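Local coordinates for protein endo-arabinase (Bacteroides thetaiotaomicron, PDB 5C0P) that probably hydrolyses glycosidic bonds within arabinan as a family 43 glycoside hydrolase, and binds magnesium, at residues H43-L48 and D79-D84; K49-K54 and E64-I69; D73-Q78 and G106-V111. One frame throughout, in Å; residues are numbered along the deposited sequence.

Contact 1: residues H43-L48 and D79-D84; sequences HFNNNL and DFWAPD. With MG (magnesium ion), chain C.
Leu48 lies with its backbone over one face of the Phe80 ring where two neighbouring blades meet in the five-bladed beta-propeller of family 43 glycoside hydrolases. Residues 43-45 belong to the second strand of one blade, and 79-84 to the innermost strand of the next. The short strands run nearly antiparallel, at 169°, yet no clear direct hydrogen bond joins them.

The apolar packing gathers at two places. In the first, Leu48 CA stands 3.9 Å from the centroid of the Phe80 ring and 16° off its normal, a CH-pi contact. Leu48 CD2 reaches Phe80 CD2 at 3.8 Å, the two side chains crossing at about a right angle. Phe80 CG is anti to its carbonyl carbon (chi1 -74°), and Phe98 meets the same ring edge-to-face. In the second, Pro83 CG wedges against the other strand's backbone, 3.5 Å from His43 O and 3.6 Å from Phe44 CA. Between them the Asn45 amide lies tight against the Phe80 carbonyl, Asn45 CG being 3.1 Å from Phe80 O.

The water-linked corner is looser. Asn45 OD1 accepts from Asn47 N in an Asx turn, which shapes the path to Leu48. One water there accepts from Leu48 N and donates to Asn45 OD1 and, at 2.7 Å, to Asp79 O, bridging the two segments. Further waters lie between His43 O and Pro83 O.

At the propeller's centre the strand 79-84 delivers Asp84 to magnesium, whose shell comprises this carboxylate, His261 and four waters. Pro83 O and Ala82 O each accept from one of those waters, making a second shell. The carboxylate divides its work: Asp84 OD1 binds the magnesium at 2.1 Å, while Asp84 OD2 accepts from another metal-bound water.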
# COMPACT_ATOMS: atom_id res chain seq x y z
N HIS A 43 -1.06 9.91 -5.80
CA HIS A 43 0.22 10.37 -5.29
C HIS A 43 1.25 9.30 -5.59
O HIS A 43 0.98 8.11 -5.40
CB HIS A 43 0.12 10.56 -3.78
CG HIS A 43 -0.83 11.64 -3.36
ND1 HIS A 43 -0.39 12.88 -2.95
CD2 HIS A 43 -2.17 11.67 -3.27
CE1 HIS A 43 -1.43 13.63 -2.63
NE2 HIS A 43 -2.53 12.91 -2.82
N PHE A 44 2.43 9.70 -6.04
CA PHE A 44 3.44 8.71 -6.42
C PHE A 44 4.86 9.18 -6.16
O PHE A 44 5.12 10.39 -6.07
CB PHE A 44 3.25 8.26 -7.88
CG PHE A 44 3.39 9.37 -8.90
CD1 PHE A 44 2.32 10.19 -9.22
CD2 PHE A 44 4.60 9.56 -9.57
CE1 PHE A 44 2.46 11.20 -10.16
CE2 PHE A 44 4.75 10.56 -10.51
CZ PHE A 44 3.67 11.38 -10.81
N ASN A 45 5.77 8.23 -5.99
CA ASN A 45 7.19 8.52 -5.86
C ASN A 45 7.72 9.09 -7.17
O ASN A 45 7.70 8.42 -8.21
CB ASN A 45 7.95 7.24 -5.50
CG ASN A 45 9.44 7.46 -5.34
OD1 ASN A 45 9.91 8.60 -5.31
ND2 ASN A 45 10.19 6.37 -5.23
N ASN A 46 8.18 10.34 -7.13
CA ASN A 46 8.68 11.03 -8.32
C ASN A 46 10.17 11.35 -8.13
O ASN A 46 10.68 12.35 -8.64
CB ASN A 46 7.83 12.29 -8.54
CG ASN A 46 8.11 12.99 -9.87
OD1 ASN A 46 8.21 14.21 -9.91
ND2 ASN A 46 8.23 12.22 -10.96
N ASN A 47 10.84 10.46 -7.39
CA ASN A 47 12.27 10.55 -7.08
C ASN A 47 12.57 11.55 -5.97
O ASN A 47 12.75 12.74 -6.23
CB ASN A 47 13.13 10.82 -8.32
CG ASN A 47 14.60 10.55 -8.08
OD1 ASN A 47 15.03 10.31 -6.95
ND2 ASN A 47 15.40 10.59 -9.15
N LEU A 48 12.59 11.05 -4.73
CA LEU A 48 12.87 11.85 -3.53
C LEU A 48 11.86 12.99 -3.35
O LEU A 48 12.18 14.05 -2.80
CB LEU A 48 14.32 12.36 -3.52
CG LEU A 48 15.34 11.22 -3.47
CD1 LEU A 48 16.77 11.74 -3.44
CD2 LEU A 48 15.08 10.35 -2.25
N ASP A 79 14.56 7.11 -0.14
CA ASP A 79 13.52 6.18 -0.61
C ASP A 79 12.24 6.83 -1.14
O ASP A 79 12.04 6.87 -2.35
CB ASP A 79 13.21 5.06 0.41
CG ASP A 79 14.45 4.29 0.85
OD1 ASP A 79 15.42 4.21 0.06
OD2 ASP A 79 14.45 3.77 1.97
N PHE A 80 11.36 7.32 -0.25
CA PHE A 80 10.06 7.88 -0.65
C PHE A 80 9.21 6.83 -1.38
O PHE A 80 8.53 7.14 -2.36
CB PHE A 80 10.21 9.12 -1.55
CG PHE A 80 10.66 10.37 -0.82
CD1 PHE A 80 9.83 11.48 -0.76
CD2 PHE A 80 11.90 10.43 -0.20
CE1 PHE A 80 10.22 12.63 -0.08
CE2 PHE A 80 12.31 11.58 0.48
CZ PHE A 80 11.46 12.68 0.54
N TRP A 81 9.25 5.60 -0.89
CA TRP A 81 8.61 4.48 -1.59
C TRP A 81 7.12 4.36 -1.32
O TRP A 81 6.66 4.52 -0.18
CB TRP A 81 9.25 3.15 -1.21
CG TRP A 81 10.66 2.97 -1.67
CD1 TRP A 81 11.36 3.76 -2.54
CD2 TRP A 81 11.54 1.92 -1.28
NE1 TRP A 81 12.62 3.25 -2.72
CE2 TRP A 81 12.76 2.13 -1.94
CE3 TRP A 81 11.42 0.82 -0.42
CZ2 TRP A 81 13.86 1.27 -1.79
CZ3 TRP A 81 12.50 -0.02 -0.25
CH2 TRP A 81 13.71 0.21 -0.94
N ALA A 82 6.39 4.07 -2.39
CA ALA A 82 5.02 3.57 -2.32
C ALA A 82 4.07 4.35 -1.42
O ALA A 82 3.57 3.83 -0.42
CB ALA A 82 5.04 2.08 -1.93
N PRO A 83 3.79 5.60 -1.78
CA PRO A 83 2.83 6.36 -0.98
C PRO A 83 1.39 5.81 -1.07
O PRO A 83 0.96 5.35 -2.14
CB PRO A 83 2.91 7.76 -1.60
CG PRO A 83 3.41 7.52 -3.02
CD PRO A 83 4.34 6.37 -2.91
N ASP A 84 0.68 5.87 0.05
CA ASP A 84 -0.76 5.67 0.12
C ASP A 84 -1.31 6.96 0.72
O ASP A 84 -0.64 7.59 1.55
CB ASP A 84 -1.13 4.57 1.13
CG ASP A 84 -0.80 3.16 0.66
OD1 ASP A 84 -0.18 2.95 -0.40
OD2 ASP A 84 -1.19 2.24 1.42
MG MG C . 0.65 1.20 -1.28
O HOH W 1 0.36 5.70 -4.95
O HOH W 2 -0.64 7.38 -2.82
O HOH W 3 13.08 8.14 -4.51
O HOH W 4 2.32 1.49 -0.00
O HOH W 5 1.27 2.59 -2.74
O HOH W 6 -0.15 0.08 0.30
O HOH W 7 -1.10 0.60 -2.30

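Contact 2: residues K49-K54 and E64-I69; sequences KIRVYK and EGYSFI
The Tyr66 ring has Ile50 O in its plane at one edge, while the chains of Lys49 and Arg51 converge on its CE1 corner. Lys49 CE and Arg51 CD each come within 3.5 Å of Tyr66 CE1. The Arg51 guanidinium, turned 65° from that ring, has Gly65 O near its plane and Tyr53 OH above one face, offset toward the rim. On the other side of the sheet, Ile50 CG1 sits at the edge of the Phe68 ring.

These groups decorate an antiparallel beta hairpin with a classic bulge: Ser67 and Phe68 both face Ile50. Its carbonyl takes two donors, Ser67 N at 2.9 Å and Phe68 N through a weak bond of 3.4 Å. At the bulge Ile50 N donates to Phe68 O almost straight (176°); on the hairpin side of it Val52 N donates to Gly65 O at 2.9 Å. Gly65 has a positive phi at which a side chain would jam against the preceding carbonyl.

At the far end, Lys54 NZ forms a salt bridge with Glu64 OE2 at 2.9 Å, reaching it from above the carboxylate plane by 47°. A bend at chi3 of Lys54 carries CE toward that oxygen.

The polar ends have further partners: Asp63 and Asn46 hold Arg51, and Asn46 and Asn47 carbonyls hold Lys49 NZ. Lys54 also pairs with Glu15, and Glu64 with Lys62. Because Glu15 and Glu64 bring like charges close together, the two lysines would be expected to offset their repulsion and favour both carboxylates remaining ionised.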
# COMPACT_ATOMS: atom_id res chain seq x y z
N LYS A 49 10.65 12.75 -3.84
CA LYS A 49 9.53 13.64 -3.61
C LYS A 49 8.27 12.93 -4.02
O LYS A 49 8.30 12.01 -4.83
CB LYS A 49 9.68 14.94 -4.40
CG LYS A 49 9.91 14.77 -5.89
CD LYS A 49 10.62 16.00 -6.44
CE LYS A 49 10.92 15.87 -7.93
NZ LYS A 49 11.89 14.79 -8.22
N ILE A 50 7.14 13.36 -3.46
CA ILE A 50 5.86 12.79 -3.82
C ILE A 50 5.13 13.76 -4.73
O ILE A 50 4.92 14.92 -4.38
CB ILE A 50 5.01 12.44 -2.58
CG1 ILE A 50 5.79 11.55 -1.61
CG2 ILE A 50 3.68 11.77 -2.99
CD1 ILE A 50 6.34 10.26 -2.22
N ARG A 51 4.77 13.28 -5.91
CA ARG A 51 4.04 14.06 -6.91
C ARG A 51 2.58 13.62 -6.85
O ARG A 51 2.29 12.48 -6.48
CB ARG A 51 4.61 13.77 -8.30
CG ARG A 51 4.03 14.59 -9.45
CD ARG A 51 4.85 15.83 -9.68
NE ARG A 51 4.59 16.46 -10.98
CZ ARG A 51 5.47 16.49 -11.97
NH1 ARG A 51 5.15 17.09 -13.12
NH2 ARG A 51 6.66 15.93 -11.83
N VAL A 52 1.65 14.51 -7.19
CA VAL A 52 0.25 14.14 -7.18
C VAL A 52 -0.44 14.51 -8.49
O VAL A 52 -0.33 15.64 -8.97
CB VAL A 52 -0.50 14.74 -5.96
CG1 VAL A 52 -0.31 16.25 -5.87
CG2 VAL A 52 -1.97 14.36 -5.99
N TYR A 53 -1.12 13.54 -9.08
CA TYR A 53 -1.97 13.78 -10.24
C TYR A 53 -3.42 13.64 -9.81
O TYR A 53 -3.72 12.93 -8.86
CB TYR A 53 -1.67 12.78 -11.35
CG TYR A 53 -0.37 13.00 -12.13
CD1 TYR A 53 0.53 14.02 -11.80
CD2 TYR A 53 -0.07 12.20 -13.21
CE1 TYR A 53 1.70 14.21 -12.55
CE2 TYR A 53 1.09 12.38 -13.95
CZ TYR A 53 1.97 13.38 -13.62
OH TYR A 53 3.12 13.54 -14.38
N LYS A 54 -4.32 14.29 -10.54
CA LYS A 54 -5.73 14.34 -10.17
C LYS A 54 -6.57 13.99 -11.40
O LYS A 54 -6.15 14.27 -12.52
CB LYS A 54 -6.08 15.75 -9.70
CG LYS A 54 -7.49 15.95 -9.18
CD LYS A 54 -7.70 17.41 -8.74
CE LYS A 54 -7.84 18.36 -9.92
NZ LYS A 54 -8.02 19.78 -9.49
N GLU A 64 -0.89 18.07 -10.46
CA GLU A 64 -1.16 19.01 -9.37
C GLU A 64 0.08 19.30 -8.53
O GLU A 64 -0.01 19.85 -7.44
CB GLU A 64 -2.30 18.50 -8.49
CG GLU A 64 -3.68 18.61 -9.13
CD GLU A 64 -4.16 20.05 -9.26
OE1 GLU A 64 -3.56 20.96 -8.66
OE2 GLU A 64 -5.16 20.27 -9.97
N GLY A 65 1.25 18.94 -9.05
CA GLY A 65 2.49 19.33 -8.40
C GLY A 65 2.94 18.38 -7.32
O GLY A 65 2.62 17.19 -7.35
N TYR A 66 3.68 18.89 -6.35
CA TYR A 66 4.25 18.03 -5.32
C TYR A 66 3.46 18.11 -4.03
O TYR A 66 3.20 19.21 -3.52
CB TYR A 66 5.71 18.41 -5.06
CG TYR A 66 6.56 18.36 -6.31
CD1 TYR A 66 6.86 17.15 -6.92
CD2 TYR A 66 7.05 19.53 -6.87
CE1 TYR A 66 7.63 17.11 -8.06
CE2 TYR A 66 7.83 19.49 -8.01
CZ TYR A 66 8.11 18.28 -8.60
OH TYR A 66 8.88 18.24 -9.74
N SER A 67 3.08 16.95 -3.52
CA SER A 67 2.33 16.86 -2.28
C SER A 67 3.26 16.70 -1.08
O SER A 67 2.88 17.01 0.05
CB SER A 67 1.31 15.73 -2.32
OG SER A 67 1.95 14.48 -2.54
N PHE A 68 4.48 16.21 -1.30
CA PHE A 68 5.48 16.18 -0.23
C PHE A 68 6.91 16.32 -0.71
O PHE A 68 7.39 15.50 -1.51
CB PHE A 68 5.38 14.90 0.63
CG PHE A 68 6.37 14.87 1.76
CD1 PHE A 68 6.35 15.88 2.72
CD2 PHE A 68 7.32 13.87 1.87
CE1 PHE A 68 7.26 15.90 3.76
CE2 PHE A 68 8.24 13.88 2.93
CZ PHE A 68 8.20 14.90 3.87
N ILE A 69 7.58 17.37 -0.23
CA ILE A 69 9.02 17.53 -0.37
C ILE A 69 9.56 17.62 1.04
O ILE A 69 9.14 18.50 1.80
CB ILE A 69 9.38 18.85 -1.05
CG1 ILE A 69 8.62 19.03 -2.36
CG2 ILE A 69 10.90 18.95 -1.24
CD1 ILE A 69 9.17 18.24 -3.49

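Contact 3: residues D73-Q78 and G106-V111; sequences DFWGQQ and GTSILV
Trp75 and Phe74 both present ring edges to Ser108, whose hydroxyl sits near the plane of each. Trp75 NE1 donates to Ser108 OG in a weak hydrogen bond, 3.2 Å long with an N-H...O angle of 161°; the oxygen lies in the indole plane. Phe74 CZ approaches the same oxygen at 3.6 Å.

The two aromatic residues also pack on one another. Trp75 CD1 stands 3.6 Å above one face of the Phe74 ring, displaced toward its rim. Their first torsions send the two CG atoms off differently from adjacent residues: Phe74 CG is anti to its backbone N (chi1 -174°), whereas Trp75 CG falls between its N and carbonyl carbon (chi1 76°). Both rings nevertheless end with an edge at Ser108. Farther along the indole edge, Trp75 CH2 comes to 3.6 Å from Gly106 O, again near the ring plane. Beside the phenyl group, Phe74 CE1 meets Leu110 CD2 at 4.2 Å, a looser apolar contact. Within the loop, Gln77 NE2 donates to Phe74 O at 2.9 Å and also bonds Lys71 O, linking Gln77 back to the backbone of the aromatic pair.

This is how the connection between two propeller blades packs on the second blade. Asn124 receives a hydrogen bond from Trp75 N and donates one to Asp73 O. The Phe74 ring makes edge-to-face contacts with Phe98 of strand 91-100 and Phe68 of strand 60-68, thus lying between strands of the two blades.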
# COMPACT_ATOMS: atom_id res chain seq x y z
N ASP A 73 15.21 18.64 8.02
CA ASP A 73 15.13 18.01 9.33
C ASP A 73 14.20 16.80 9.40
O ASP A 73 14.07 16.18 10.45
CB ASP A 73 14.77 19.03 10.42
CG ASP A 73 13.40 19.66 10.23
OD1 ASP A 73 12.72 19.37 9.22
OD2 ASP A 73 13.01 20.48 11.09
N PHE A 74 13.57 16.45 8.28
CA PHE A 74 12.75 15.24 8.24
C PHE A 74 13.63 14.02 8.44
O PHE A 74 14.74 13.93 7.90
CB PHE A 74 12.02 15.14 6.91
CG PHE A 74 11.06 13.99 6.83
CD1 PHE A 74 9.98 13.90 7.71
CD2 PHE A 74 11.21 13.01 5.87
CE1 PHE A 74 9.07 12.84 7.63
CE2 PHE A 74 10.32 11.94 5.78
CZ PHE A 74 9.24 11.86 6.66
N TRP A 75 13.13 13.05 9.21
CA TRP A 75 13.94 11.91 9.60
C TRP A 75 14.38 11.04 8.44
O TRP A 75 15.44 10.42 8.51
CB TRP A 75 13.17 11.04 10.60
CG TRP A 75 12.09 10.19 9.98
CD1 TRP A 75 10.78 10.54 9.80
CD2 TRP A 75 12.22 8.85 9.48
NE1 TRP A 75 10.09 9.51 9.20
CE2 TRP A 75 10.95 8.46 9.00
CE3 TRP A 75 13.29 7.95 9.39
CZ2 TRP A 75 10.72 7.19 8.44
CZ3 TRP A 75 13.05 6.69 8.82
CH2 TRP A 75 11.78 6.32 8.36
N GLY A 76 13.55 10.97 7.40
CA GLY A 76 13.78 10.01 6.33
C GLY A 76 14.08 10.68 5.01
O GLY A 76 13.17 11.02 4.25
N GLN A 77 15.36 10.86 4.71
CA GLN A 77 15.73 11.59 3.51
C GLN A 77 15.84 10.69 2.28
O GLN A 77 16.00 11.20 1.16
CB GLN A 77 17.03 12.36 3.72
CG GLN A 77 16.94 13.43 4.82
CD GLN A 77 16.09 14.62 4.41
OE1 GLN A 77 16.12 15.06 3.26
NE2 GLN A 77 15.32 15.15 5.36
N GLN A 78 15.75 9.38 2.47
CA GLN A 78 15.89 8.44 1.35
C GLN A 78 14.62 7.66 1.08
O GLN A 78 13.73 7.58 1.93
CB GLN A 78 17.05 7.46 1.62
CG GLN A 78 18.41 8.14 1.69
CD GLN A 78 19.54 7.18 2.00
OE1 GLN A 78 20.33 7.42 2.92
NE2 GLN A 78 19.65 6.11 1.23
N GLY A 106 11.52 2.54 7.40
CA GLY A 106 10.21 2.42 8.00
C GLY A 106 9.19 3.29 7.30
O GLY A 106 9.54 4.15 6.49
N THR A 107 7.92 3.07 7.62
CA THR A 107 6.85 3.87 7.05
C THR A 107 6.51 4.96 8.05
O THR A 107 6.41 4.69 9.25
CB THR A 107 5.62 3.00 6.76
OG1 THR A 107 6.00 1.95 5.86
CG2 THR A 107 4.48 3.82 6.16
N SER A 108 6.36 6.19 7.58
CA SER A 108 5.88 7.25 8.47
C SER A 108 4.63 7.91 7.93
O SER A 108 4.25 7.70 6.76
CB SER A 108 6.97 8.26 8.84
OG SER A 108 7.19 9.17 7.80
N ILE A 109 3.96 8.66 8.80
CA ILE A 109 2.66 9.22 8.51
C ILE A 109 2.75 10.75 8.48
O ILE A 109 3.35 11.37 9.37
CB ILE A 109 1.62 8.77 9.54
CG1 ILE A 109 1.51 7.24 9.52
CG2 ILE A 109 0.26 9.44 9.28
CD1 ILE A 109 0.64 6.64 10.65
N LEU A 110 2.18 11.33 7.43
CA LEU A 110 2.19 12.78 7.25
C LEU A 110 0.76 13.22 7.04
O LEU A 110 -0.09 12.41 6.63
CB LEU A 110 3.06 13.16 6.05
CG LEU A 110 4.51 12.67 6.16
CD1 LEU A 110 4.71 11.31 5.46
CD2 LEU A 110 5.45 13.70 5.61
N VAL A 111 0.47 14.49 7.30
CA VAL A 111 -0.93 14.94 7.33
C VAL A 111 -1.12 16.24 6.54
O VAL A 111 -0.22 17.08 6.48
CB VAL A 111 -1.43 15.10 8.79
CG1 VAL A 111 -0.64 16.19 9.54
CG2 VAL A 111 -2.95 15.35 8.85

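In the fold
Contacts 1 and 2 share one blade, in which strands 39-45 and 50-55 are neighbours; Phe44 N probably bonds to Arg51 O, and His43 ND1 to Ser67 OG. Contact 2 is the hairpin within that blade, nested in the loop closed by contact 1, and relies on backbone bonds and charged side chains. Contact 1 spans two blades through packing and water, reaching inward to the metal; its centre lies about 11 Å from that of the chain, against 17 Å for contact 2. Contact 3, largely aromatic, is the most buried, with four of five touching residues buried. It meets contact 2 through Phe68 against Leu110 and Phe74, and contact 1 through Leu48 against Gln77.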